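Local structure of xylulose kinase (Bifidobacterium adolescentis ATCC 15703, 3I8B) at residues T241-R246 with L268-G273; W170-I175 with A191-R196; Q73-V78 with S315-C320; A469-V472 with E478-A481; G9-T12 with C17-R20. The protein probably transfers a phosphate from ATP to D-xylulose, giving D-xylulose 5-phosphate, as a member of the FGGY kinase family of the actin-like ATPase clan. One frame throughout, in Å; residues are numbered along the deposited sequence.

Contact 1. Residues T241-R246 with L268-G273. With MG (magnesium ion), chain B.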
# COMPACT_ATOMS: atom_id res chain seq x y z
N THR A 241 -7.97 -1.27 18.05
CA THR A 241 -8.22 0.14 18.31
C THR A 241 -7.41 0.97 17.36
O THR A 241 -6.18 0.85 17.31
CB THR A 241 -7.76 0.54 19.73
OG1 THR A 241 -8.37 -0.33 20.68
CG2 THR A 241 -8.18 1.96 20.04
N VAL A 242 -8.09 1.84 16.63
CA VAL A 242 -7.43 2.67 15.64
C VAL A 242 -6.83 3.91 16.32
O VAL A 242 -7.55 4.76 16.83
CB VAL A 242 -8.41 3.05 14.51
CG1 VAL A 242 -7.70 3.94 13.47
CG2 VAL A 242 -8.96 1.79 13.86
N LEU A 243 -5.51 3.98 16.34
CA LEU A 243 -4.85 5.09 17.03
C LEU A 243 -4.67 6.27 16.10
O LEU A 243 -4.56 6.11 14.89
CB LEU A 243 -3.49 4.66 17.59
CG LEU A 243 -3.49 3.51 18.59
CD1 LEU A 243 -2.06 3.19 19.01
CD2 LEU A 243 -4.36 3.85 19.80
N GLY A 244 -4.62 7.47 16.68
CA GLY A 244 -4.23 8.64 15.92
C GLY A 244 -2.77 8.54 15.50
O GLY A 244 -2.00 7.79 16.10
N PRO A 245 -2.39 9.33 14.49
CA PRO A 245 -1.06 9.35 13.86
C PRO A 245 0.10 9.55 14.85
O PRO A 245 1.20 9.02 14.62
CB PRO A 245 -1.16 10.53 12.90
CG PRO A 245 -2.25 11.41 13.49
CD PRO A 245 -3.26 10.39 13.94
N ARG A 246 -0.13 10.27 15.94
CA ARG A 246 0.96 10.49 16.89
C ARG A 246 0.62 10.11 18.32
O ARG A 246 1.20 10.64 19.26
CB ARG A 246 1.47 11.93 16.81
CG ARG A 246 0.44 12.98 17.14
CD ARG A 246 1.02 14.36 16.88
NE ARG A 246 0.78 15.24 18.02
CZ ARG A 246 -0.21 16.12 18.08
NH1 ARG A 246 -1.04 16.26 17.05
NH2 ARG A 246 -0.36 16.88 19.16
N LEU A 268 5.17 2.03 22.15
CA LEU A 268 4.83 1.54 20.82
C LEU A 268 4.05 2.63 20.11
O LEU A 268 3.06 3.14 20.64
CB LEU A 268 4.03 0.24 20.90
CG LEU A 268 4.76 -0.97 21.52
CD1 LEU A 268 3.81 -2.17 21.78
CD2 LEU A 268 5.95 -1.39 20.63
N ALA A 269 4.52 3.00 18.93
CA ALA A 269 3.80 3.93 18.06
C ALA A 269 2.75 3.14 17.27
O ALA A 269 2.78 1.91 17.27
CB ALA A 269 4.78 4.66 17.13
N PRO A 270 1.81 3.84 16.62
CA PRO A 270 0.67 3.13 16.03
C PRO A 270 1.06 2.15 14.91
O PRO A 270 0.32 1.20 14.68
CB PRO A 270 -0.20 4.25 15.48
CG PRO A 270 0.11 5.42 16.37
CD PRO A 270 1.59 5.30 16.63
N GLY A 271 2.20 2.37 14.26
CA GLY A 271 2.58 1.56 13.12
C GLY A 271 1.78 1.98 11.88
O GLY A 271 1.13 3.03 11.88
N GLY A 272 1.82 1.16 10.83
CA GLY A 272 1.06 1.49 9.63
C GLY A 272 1.30 0.56 8.46
O GLY A 272 2.14 -0.35 8.52
N GLY A 273 0.55 0.80 7.37
CA GLY A 273 0.73 0.04 6.13
C GLY A 273 1.94 0.53 5.36
O GLY A 273 2.35 1.70 5.50
MG MG B . -7.56 -2.50 21.59
O HOH W 1 -8.86 -3.92 20.30

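Contact 2. Residues W170-I175 with A191-R196. With MG (magnesium ion), chain B.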
# COMPACT_ATOMS: atom_id res chain seq x y z
N TRP A 170 -0.44 -7.39 14.36
CA TRP A 170 -0.13 -8.63 15.06
C TRP A 170 1.30 -8.62 15.59
O TRP A 170 1.56 -9.00 16.73
CB TRP A 170 -0.34 -9.84 14.14
CG TRP A 170 -0.08 -11.15 14.82
CD1 TRP A 170 -0.94 -11.85 15.62
CD2 TRP A 170 1.12 -11.95 14.73
NE1 TRP A 170 -0.35 -13.02 16.04
CE2 TRP A 170 0.91 -13.10 15.52
CE3 TRP A 170 2.35 -11.78 14.08
CZ2 TRP A 170 1.89 -14.12 15.65
CZ3 TRP A 170 3.33 -12.79 14.22
CH2 TRP A 170 3.08 -13.93 15.00
N LEU A 171 2.24 -8.19 14.75
CA LEU A 171 3.63 -8.11 15.19
C LEU A 171 3.77 -7.14 16.38
O LEU A 171 4.51 -7.42 17.32
CB LEU A 171 4.57 -7.69 14.05
CG LEU A 171 6.06 -7.82 14.35
CD1 LEU A 171 6.40 -9.27 14.68
CD2 LEU A 171 6.92 -7.32 13.20
N SER A 172 3.06 -6.02 16.35
CA SER A 172 3.14 -5.06 17.44
C SER A 172 2.63 -5.68 18.73
O SER A 172 3.23 -5.51 19.79
CB SER A 172 2.37 -3.77 17.09
OG SER A 172 2.97 -3.10 15.99
N TRP A 173 1.53 -6.40 18.64
CA TRP A 173 0.93 -7.13 19.77
C TRP A 173 1.90 -8.17 20.37
O TRP A 173 2.05 -8.29 21.60
CB TRP A 173 -0.36 -7.77 19.25
CG TRP A 173 -1.23 -8.45 20.24
CD1 TRP A 173 -1.95 -7.87 21.25
CD2 TRP A 173 -1.52 -9.85 20.29
NE1 TRP A 173 -2.66 -8.84 21.93
CE2 TRP A 173 -2.41 -10.06 21.36
CE3 TRP A 173 -1.10 -10.95 19.53
CZ2 TRP A 173 -2.89 -11.33 21.69
CZ3 TRP A 173 -1.58 -12.20 19.86
CH2 TRP A 173 -2.47 -12.38 20.93
N ARG A 174 2.59 -8.91 19.51
CA ARG A 174 3.63 -9.85 19.95
C ARG A 174 4.83 -9.12 20.60
O ARG A 174 5.41 -9.59 21.59
CB ARG A 174 4.11 -10.67 18.76
CG ARG A 174 3.06 -11.60 18.16
CD ARG A 174 2.46 -12.56 19.19
NE ARG A 174 3.48 -13.22 20.01
CZ ARG A 174 4.26 -14.21 19.61
NH1 ARG A 174 4.15 -14.71 18.38
NH2 ARG A 174 5.16 -14.72 20.44
N ILE A 175 5.20 -7.99 20.03
CA ILE A 175 6.28 -7.18 20.60
C ILE A 175 5.93 -6.70 22.03
O ILE A 175 6.80 -6.68 22.92
CB ILE A 175 6.68 -6.04 19.63
CG1 ILE A 175 7.51 -6.62 18.46
CG2 ILE A 175 7.43 -4.91 20.35
CD1 ILE A 175 7.73 -5.64 17.33
N ALA A 191 -5.84 -5.79 23.66
CA ALA A 191 -4.61 -5.00 23.61
C ALA A 191 -4.23 -4.67 22.16
O ALA A 191 -3.35 -3.84 21.93
CB ALA A 191 -3.45 -5.71 24.32
N LEU A 192 -4.86 -5.33 21.19
CA LEU A 192 -4.58 -5.05 19.78
C LEU A 192 -4.83 -3.58 19.41
O LEU A 192 -5.83 -3.00 19.77
CB LEU A 192 -5.42 -5.97 18.87
CG LEU A 192 -4.97 -7.42 18.73
CD1 LEU A 192 -6.09 -8.33 18.19
CD2 LEU A 192 -3.75 -7.49 17.82
N PHE A 193 -3.91 -2.99 18.66
CA PHE A 193 -4.08 -1.64 18.16
C PHE A 193 -3.61 -1.55 16.71
O PHE A 193 -2.85 -2.42 16.22
CB PHE A 193 -3.34 -0.63 19.06
CG PHE A 193 -1.85 -0.79 19.03
CD1 PHE A 193 -1.11 -0.26 17.99
CD2 PHE A 193 -1.20 -1.49 20.03
CE1 PHE A 193 0.28 -0.41 17.96
CE2 PHE A 193 0.17 -1.66 20.01
CZ PHE A 193 0.91 -1.12 18.97
N THR A 194 -4.08 -0.53 16.01
CA THR A 194 -3.63 -0.30 14.65
C THR A 194 -3.58 1.21 14.37
O THR A 194 -3.72 2.01 15.29
CB THR A 194 -4.52 -1.03 13.65
OG1 THR A 194 -3.91 -1.03 12.36
CG2 THR A 194 -5.90 -0.38 13.56
N ASP A 195 -3.33 1.61 13.12
CA ASP A 195 -3.44 3.02 12.76
C ASP A 195 -4.45 3.22 11.62
O ASP A 195 -4.99 2.25 11.09
CB ASP A 195 -2.07 3.60 12.36
CG ASP A 195 -1.76 3.39 10.88
OD1 ASP A 195 -1.33 4.37 10.22
OD2 ASP A 195 -1.93 2.25 10.38
N ARG A 196 -4.67 4.47 11.24
CA ARG A 196 -5.60 4.78 10.15
C ARG A 196 -5.16 4.21 8.80
O ARG A 196 -6.01 3.82 8.00
CB ARG A 196 -5.80 6.29 10.02
CG ARG A 196 -6.57 6.93 11.17
CD ARG A 196 -6.47 8.45 11.08
NE ARG A 196 -7.27 9.01 9.98
CZ ARG A 196 -6.77 9.42 8.82
NH1 ARG A 196 -5.47 9.32 8.56
NH2 ARG A 196 -7.58 9.92 7.89
MG MG B . -7.56 -2.50 21.59
O HOH W 1 -8.86 -3.92 20.30

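Contact 3. Residues Q73-V78 with S315-C320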
# COMPACT_ATOMS: atom_id res chain seq x y z
N GLN A 73 3.27 -5.00 5.42
CA GLN A 73 2.55 -5.28 4.18
C GLN A 73 1.05 -5.12 4.47
O GLN A 73 0.56 -5.57 5.50
CB GLN A 73 2.86 -6.70 3.68
CG GLN A 73 2.81 -7.78 4.76
CD GLN A 73 2.96 -9.18 4.18
OE1 GLN A 73 2.40 -9.49 3.13
NE2 GLN A 73 3.72 -10.03 4.87
N GLN A 74 0.32 -4.46 3.57
CA GLN A 74 -1.09 -4.15 3.81
C GLN A 74 -2.01 -5.37 3.70
O GLN A 74 -1.61 -6.40 3.15
CB GLN A 74 -1.57 -3.04 2.87
CG GLN A 74 -0.82 -1.70 3.03
CD GLN A 74 -1.62 -0.49 2.53
OE1 GLN A 74 -2.77 -0.25 2.95
NE2 GLN A 74 -1.02 0.28 1.64
N HIS A 75 -3.21 -5.26 4.28
CA HIS A 75 -4.34 -6.16 3.98
C HIS A 75 -4.28 -7.56 4.60
O HIS A 75 -5.31 -8.14 4.92
CB HIS A 75 -4.56 -6.27 2.45
CG HIS A 75 -4.53 -4.94 1.74
ND1 HIS A 75 -3.61 -4.63 0.77
CD2 HIS A 75 -5.32 -3.85 1.88
CE1 HIS A 75 -3.83 -3.41 0.32
NE2 HIS A 75 -4.86 -2.91 0.99
N GLY A 76 -3.08 -8.12 4.75
CA GLY A 76 -2.94 -9.49 5.21
C GLY A 76 -3.88 -9.83 6.35
O GLY A 76 -3.87 -9.18 7.42
N MSE A 77 -4.67 -10.88 6.17
CA MSE A 77 -5.65 -11.29 7.18
C MSE A 77 -5.04 -12.22 8.23
O MSE A 77 -4.70 -13.37 7.91
CB MSE A 77 -6.84 -11.99 6.52
CG MSE A 77 -7.85 -12.56 7.52
SE MSE A 77 -8.89 -14.13 6.88
CE MSE A 77 -7.44 -15.47 6.85
N VAL A 78 -4.92 -11.74 9.46
CA VAL A 78 -4.55 -12.58 10.60
C VAL A 78 -5.77 -12.81 11.51
O VAL A 78 -6.29 -11.88 12.14
CB VAL A 78 -3.42 -11.96 11.46
CG1 VAL A 78 -3.04 -12.89 12.63
CG2 VAL A 78 -2.19 -11.65 10.60
N SER A 315 -7.65 3.47 -5.03
CA SER A 315 -7.95 3.16 -3.64
C SER A 315 -8.02 4.43 -2.77
O SER A 315 -7.24 5.36 -2.94
CB SER A 315 -6.88 2.23 -3.06
OG SER A 315 -6.89 0.96 -3.69
N GLY A 316 -8.95 4.44 -1.83
CA GLY A 316 -9.08 5.55 -0.91
C GLY A 316 -8.54 5.20 0.47
O GLY A 316 -9.32 5.02 1.42
N PHE A 317 -7.22 5.11 0.58
CA PHE A 317 -6.58 4.78 1.85
C PHE A 317 -6.29 6.05 2.64
O PHE A 317 -6.41 7.16 2.13
CB PHE A 317 -5.27 4.02 1.63
CG PHE A 317 -5.44 2.70 0.93
CD1 PHE A 317 -6.67 2.04 0.92
CD2 PHE A 317 -4.36 2.10 0.28
CE1 PHE A 317 -6.82 0.83 0.27
CE2 PHE A 317 -4.50 0.87 -0.36
CZ PHE A 317 -5.73 0.24 -0.37
N ALA A 318 -5.89 5.87 3.90
CA ALA A 318 -5.42 6.97 4.73
C ALA A 318 -3.90 6.93 4.81
O ALA A 318 -3.29 5.87 4.65
CB ALA A 318 -6.02 6.88 6.13
N ASP A 319 -3.28 8.08 5.06
CA ASP A 319 -1.83 8.13 5.19
C ASP A 319 -1.47 8.08 6.68
O ASP A 319 -2.33 7.79 7.52
CB ASP A 319 -1.26 9.40 4.55
CG ASP A 319 -1.29 10.60 5.49
OD1 ASP A 319 -2.13 10.65 6.41
OD2 ASP A 319 -0.45 11.50 5.30
N CYS A 320 -0.22 8.38 7.01
CA CYS A 320 0.25 8.33 8.41
C CYS A 320 0.42 9.68 9.08
O CYS A 320 1.17 9.81 10.05
CB CYS A 320 1.56 7.54 8.51
SG CYS A 320 1.37 5.76 8.20

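Contact 4. Residues A469-V472 with E478-A481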
# COMPACT_ATOMS: atom_id res chain seq x y z
N ALA A 469 7.80 6.61 15.27
CA ALA A 469 8.13 6.33 16.67
C ALA A 469 8.81 7.55 17.31
O ALA A 469 8.51 7.91 18.45
CB ALA A 469 9.03 5.10 16.77
N ALA A 470 9.72 8.18 16.57
CA ALA A 470 10.35 9.42 17.06
C ALA A 470 9.33 10.56 17.23
O ALA A 470 9.38 11.34 18.18
CB ALA A 470 11.49 9.83 16.15
N TRP A 471 8.38 10.64 16.31
CA TRP A 471 7.30 11.62 16.40
C TRP A 471 6.49 11.44 17.69
O TRP A 471 6.28 12.40 18.44
CB TRP A 471 6.39 11.47 15.17
CG TRP A 471 5.33 12.54 14.99
CD1 TRP A 471 5.17 13.70 15.70
CD2 TRP A 471 4.31 12.55 13.98
NE1 TRP A 471 4.09 14.41 15.21
CE2 TRP A 471 3.55 13.73 14.15
CE3 TRP A 471 3.96 11.66 12.95
CZ2 TRP A 471 2.47 14.04 13.32
CZ3 TRP A 471 2.88 11.97 12.14
CH2 TRP A 471 2.15 13.15 12.33
N VAL A 472 6.03 10.22 17.95
CA VAL A 472 5.27 9.91 19.15
C VAL A 472 6.11 10.18 20.41
O VAL A 472 5.65 10.83 21.36
CB VAL A 472 4.78 8.43 19.17
CG1 VAL A 472 4.10 8.11 20.49
CG2 VAL A 472 3.83 8.17 17.99
N GLU A 478 4.45 18.38 14.96
CA GLU A 478 4.96 17.97 13.66
C GLU A 478 5.96 16.83 13.82
O GLU A 478 6.65 16.74 14.84
CB GLU A 478 5.61 19.15 12.93
CG GLU A 478 4.65 20.31 12.64
CD GLU A 478 3.53 19.93 11.68
OE1 GLU A 478 3.72 19.01 10.86
OE2 GLU A 478 2.45 20.56 11.74
N PRO A 479 6.02 15.95 12.80
CA PRO A 479 6.93 14.80 12.77
C PRO A 479 8.36 15.32 12.70
O PRO A 479 8.57 16.45 12.27
CB PRO A 479 6.59 14.08 11.44
CG PRO A 479 5.51 14.86 10.79
CD PRO A 479 5.29 16.14 11.53
N PRO A 480 9.33 14.50 13.15
CA PRO A 480 10.76 14.85 13.10
C PRO A 480 11.20 15.36 11.74
O PRO A 480 10.99 14.68 10.73
CB PRO A 480 11.44 13.50 13.40
CG PRO A 480 10.47 12.80 14.26
CD PRO A 480 9.11 13.18 13.75
N ALA A 481 11.82 16.54 11.71
CA ALA A 481 12.33 17.11 10.47
C ALA A 481 13.68 16.50 10.05
O ALA A 481 14.71 17.17 10.11
CB ALA A 481 12.46 18.61 10.60

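Contact 5. Residues G9-T12 with C17-R20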
# COMPACT_ATOMS: atom_id res chain seq x y z
N GLY A 9 12.58 1.42 13.72
CA GLY A 9 11.57 1.28 12.69
C GLY A 9 11.64 -0.16 12.22
O GLY A 9 12.71 -0.64 11.81
N VAL A 10 10.51 -0.85 12.31
CA VAL A 10 10.41 -2.22 11.82
C VAL A 10 9.62 -2.22 10.53
O VAL A 10 8.57 -1.56 10.43
CB VAL A 10 9.74 -3.15 12.85
CG1 VAL A 10 9.72 -4.57 12.34
CG2 VAL A 10 10.46 -3.09 14.19
N ASP A 11 10.15 -2.93 9.54
CA ASP A 11 9.49 -3.12 8.26
C ASP A 11 9.25 -4.62 8.04
O ASP A 11 10.16 -5.36 7.67
CB ASP A 11 10.34 -2.52 7.15
CG ASP A 11 9.85 -2.90 5.76
OD1 ASP A 11 8.74 -3.46 5.63
OD2 ASP A 11 10.59 -2.64 4.78
N THR A 12 8.04 -5.08 8.32
CA THR A 12 7.72 -6.47 8.05
C THR A 12 6.97 -6.55 6.70
O THR A 12 5.79 -6.22 6.61
CB THR A 12 6.95 -7.11 9.22
OG1 THR A 12 6.76 -8.51 8.97
CG2 THR A 12 5.59 -6.43 9.46
N CYS A 17 11.81 -9.26 7.16
CA CYS A 17 11.69 -8.31 8.24
C CYS A 17 12.97 -7.48 8.33
O CYS A 17 14.07 -8.02 8.33
CB CYS A 17 11.43 -9.02 9.56
SG CYS A 17 10.78 -7.92 10.84
N LYS A 18 12.84 -6.16 8.41
CA LYS A 18 14.00 -5.29 8.60
C LYS A 18 13.83 -4.54 9.91
O LYS A 18 12.71 -4.16 10.26
CB LYS A 18 14.14 -4.32 7.44
CG LYS A 18 14.54 -5.00 6.14
CD LYS A 18 14.26 -4.12 4.95
CE LYS A 18 14.73 -4.78 3.67
NZ LYS A 18 14.15 -4.05 2.52
N VAL A 19 14.93 -4.34 10.62
CA VAL A 19 14.91 -3.56 11.86
C VAL A 19 15.95 -2.44 11.79
O VAL A 19 17.15 -2.69 11.70
CB VAL A 19 15.19 -4.42 13.11
CG1 VAL A 19 15.27 -3.54 14.35
CG2 VAL A 19 14.11 -5.49 13.29
N ARG A 20 15.48 -1.20 11.81
CA ARG A 20 16.38 -0.07 11.70
C ARG A 20 16.46 0.74 13.01
O ARG A 20 15.63 1.61 13.28
CB ARG A 20 15.97 0.83 10.55
CG ARG A 20 17.03 1.84 10.12
CD ARG A 20 16.38 2.80 9.16
NE ARG A 20 17.29 3.69 8.43
CZ ARG A 20 17.67 4.89 8.85
NH1 ARG A 20 17.28 5.34 10.04
NH2 ARG A 20 18.45 5.64 8.09
O HOH W 2 11.39 -4.41 2.77

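Contact 1. Residues T241-R246 with L268-G273
L243 and P270 cross at about a right angle where two pieces of the N-terminal, actin-like domain of this FGGY kinase meet: the exit of the short strand 241-243 and the break in strand 267-273. No hydrogen bond joins the two segments, so packing alone makes the contact. Starting at CB of L243, the first partner is the pyrrolidine ring, with P270 CG 3.9 Å away. The next bond sets CG of L243 anti to the carbonyl carbon (chi1 -59°), and from there CD1 passes over the base of the proline, reaching P270 CA at 4.0 Å. The leucine side chain also touches F193 of the neighbouring strand and A249. On the proline, CG is the atom that reaches furthest across: besides the leucine it presses on the backbone, with G244 O only 3.2 Å from P270 CG, and P245 O comes within 4.1 Å of the same carbon. Behind the proline the chain turns through G271, whose backbone has a positive phi and whose N donates a hydrogen bond to Q468 OE1 of helix 460-474. At the other end of the short strand lies the metal site. T241 turns its hydroxyl to the magnesium ion there, and the bond from T241 OG1 to the metal measures 2.5 Å.

Contact 2. Residues W170-I175 with A191-R196
W173 presents one face of its indole to L192 and an edge to A191, so two consecutive residues grip the same ring from different directions. L192 CD2 stands over the five-membered ring, 4.0 Å from its centroid and 26° off the normal, a CH-pi contact displaced toward the CG side; the closest pair is L192 CD2 to W173 CG at 3.6 Å. A191 meets the rim instead: its CB lies near the indole plane, 4.0 Å from W173 NE1. That nitrogen also donates a hydrogen bond to H188 O, which helps to hold the ring in this rotation. Because CG of the tryptophan is anti to its backbone N (chi1 -174°), the indole leans off helix 167-175 toward the loop that leads into strand 193-195. The contact packs the end of this helix against that loop and against F193 at the start of the strand, which pairs in parallel with strand 241-243 in the N-terminal domain. Putting an alanine at W173 would probably leave L192 CD2 without the face it rests on and H188 O without its indole donor, in a loop that also binds metal. One residue earlier in the helix, S172 sets its CB 3.6 Å from F193 CZ, meeting that phenyl ring obliquely, while S172 OG is turned back to H168 O in its own helix. L192 has a second role through its backbone: its O binds the magnesium ion at 2.5 Å, alongside E190 O, T241 OG1 and a water.

Contact 3. Residues Q73-V78 with S315-C320
F317 has the largest buried area of this contact and reaches from strand 315-318 to Q74 and H75 in the loop after strand 65-72. Its CG is anti to the carbonyl carbon (chi1 -61°), which carries the phenyl ring toward that loop. Q74 comes in over one face, OE1 lying 3.9 Å from F317 CD2, with the amide and ring planes 63° apart; the amide nitrogen has a weak hydrogen bond to N275 OD1. H75 is met differently: F317 directs its CZ at the edge of the imidazole, near that ring's plane, and the two rings are oblique, with centroids 5.6 Å apart. The imidazole is flanked by its neighbour as well, since Q74 CB sits over one of its faces. Swapping F317 for an alanine is likely to take away the ring face that Q74 OE1 packs against and open a gap beside the H75 ring. Both loop residues are predicted to bind the substrate, and Q74 also touches D274, the predicted proton acceptor. An aromatic side chain from the C-terminal family region packed on these two residues of the N-terminal one is consistent with the sugar site between the two domains of an FGGY kinase.

Contact 4. Residues A469-V472 with E478-A481
Two torsions aim W471 at P479 and P480: CG is anti to the backbone N (chi1 -171°), and a chi2 of 8° leaves CA nearly in the indole plane. The broad face of the ring is thereby laid against the returning chain. P479 CA sits almost straight above the five-membered ring, 3.5 Å from its centroid and 7° off the normal, a close CH-pi contact. Its pyrrolidine ring runs alongside the indole toward the benzene half, with P479 CB 3.7 Å from W471 CD2. P480 crosses at about a right angle nearer the root of the side chain, where its CD comes to 3.5 Å from W471 CB. This is a helix followed by a tight reversal: helix 460-474 ends, the chain doubles back, and the Pro-Pro step in an extended, polyproline-like shape packs on the last turns of the same helix on its way to strand 486-490. A470 adds a smaller apolar touch, its CB 3.7 Å from P480 CG. The indole nitrogen lies close over the peptide that joins E478 to P479, with W471 NE1 3.4 Å from E478 C, yet it makes no hydrogen bond there; its weak bonds go to E476 O and T477 O in the turn. R467, about one turn earlier in the helix, donates from NE to P480 O. V472, the residue after W471, points elsewhere, to A269 and P270 of strand 267-273.

Contact 5. Residues G9-T12 with C17-R20
The flat carboxylate of D11 lies beside the extended side chain of K18, the two pointing the same way. K18 CD is the nearest carbon, 4.0 Å from D11 OD2, and it stands off to one side of the carboxylate plane. A water on that same side, out of the plane, donates to D11 OD2 and accepts from K18 NZ, at 2.8 Å from each; the charged atoms themselves are too far apart for a salt bridge. K18 NZ has its own salt bridge to E459 OE1. D11, K18 and R20 share one face of the sheet, though the guanidinium of R20 leads away and hydrogen-bonds from NH1 to G27 O. Between the strands, G9 with R20 and D11 with K18 are antiparallel hydrogen-bonded pairs. The bond from R20 N to G9 O is 2.8 Å long and nearly straight at 171°, and D11 N donates to K18 O at 2.9 Å. The opposite face holds V10, T12, C17 and V19, where V10 CG1 packs on C17 SG at 3.8 Å. This is the first beta hairpin of the actin-like fold, which in relatives approaches the nucleotide phosphates; D11 is predicted to matter for activity. Helix 46-58 covers the V10 and C17 face through F52, helix 460-474 lies against D11 and R20, strand 65-72 continues the sheet beyond V10 and T12, and strand 29-36 adjoins C17.

How the contacts relate
Along the chain contact 5 comes first, then the wide loop closed by contact 3, with contact 2 and contact 1 in series inside it, and finally contact 4. Contacts 1 and 2 are the nearest pair, centres about 8 Å apart: strands 193-195 and 241-243 are neighbours in one small parallel sheet, and both contacts supply ligands to the magnesium ion. Contacts 1 and 5 reach the same five-stranded sheet, through its edge strand 267-273 and its hairpin. Contact 4, on helix 460-474, packs against contact 1. Contact 3 spans the N- and C-terminal family regions and touches the other four, so the predicted substrate residues Q74 and H75 sit where the two regions meet, consistent with a sugar site between them.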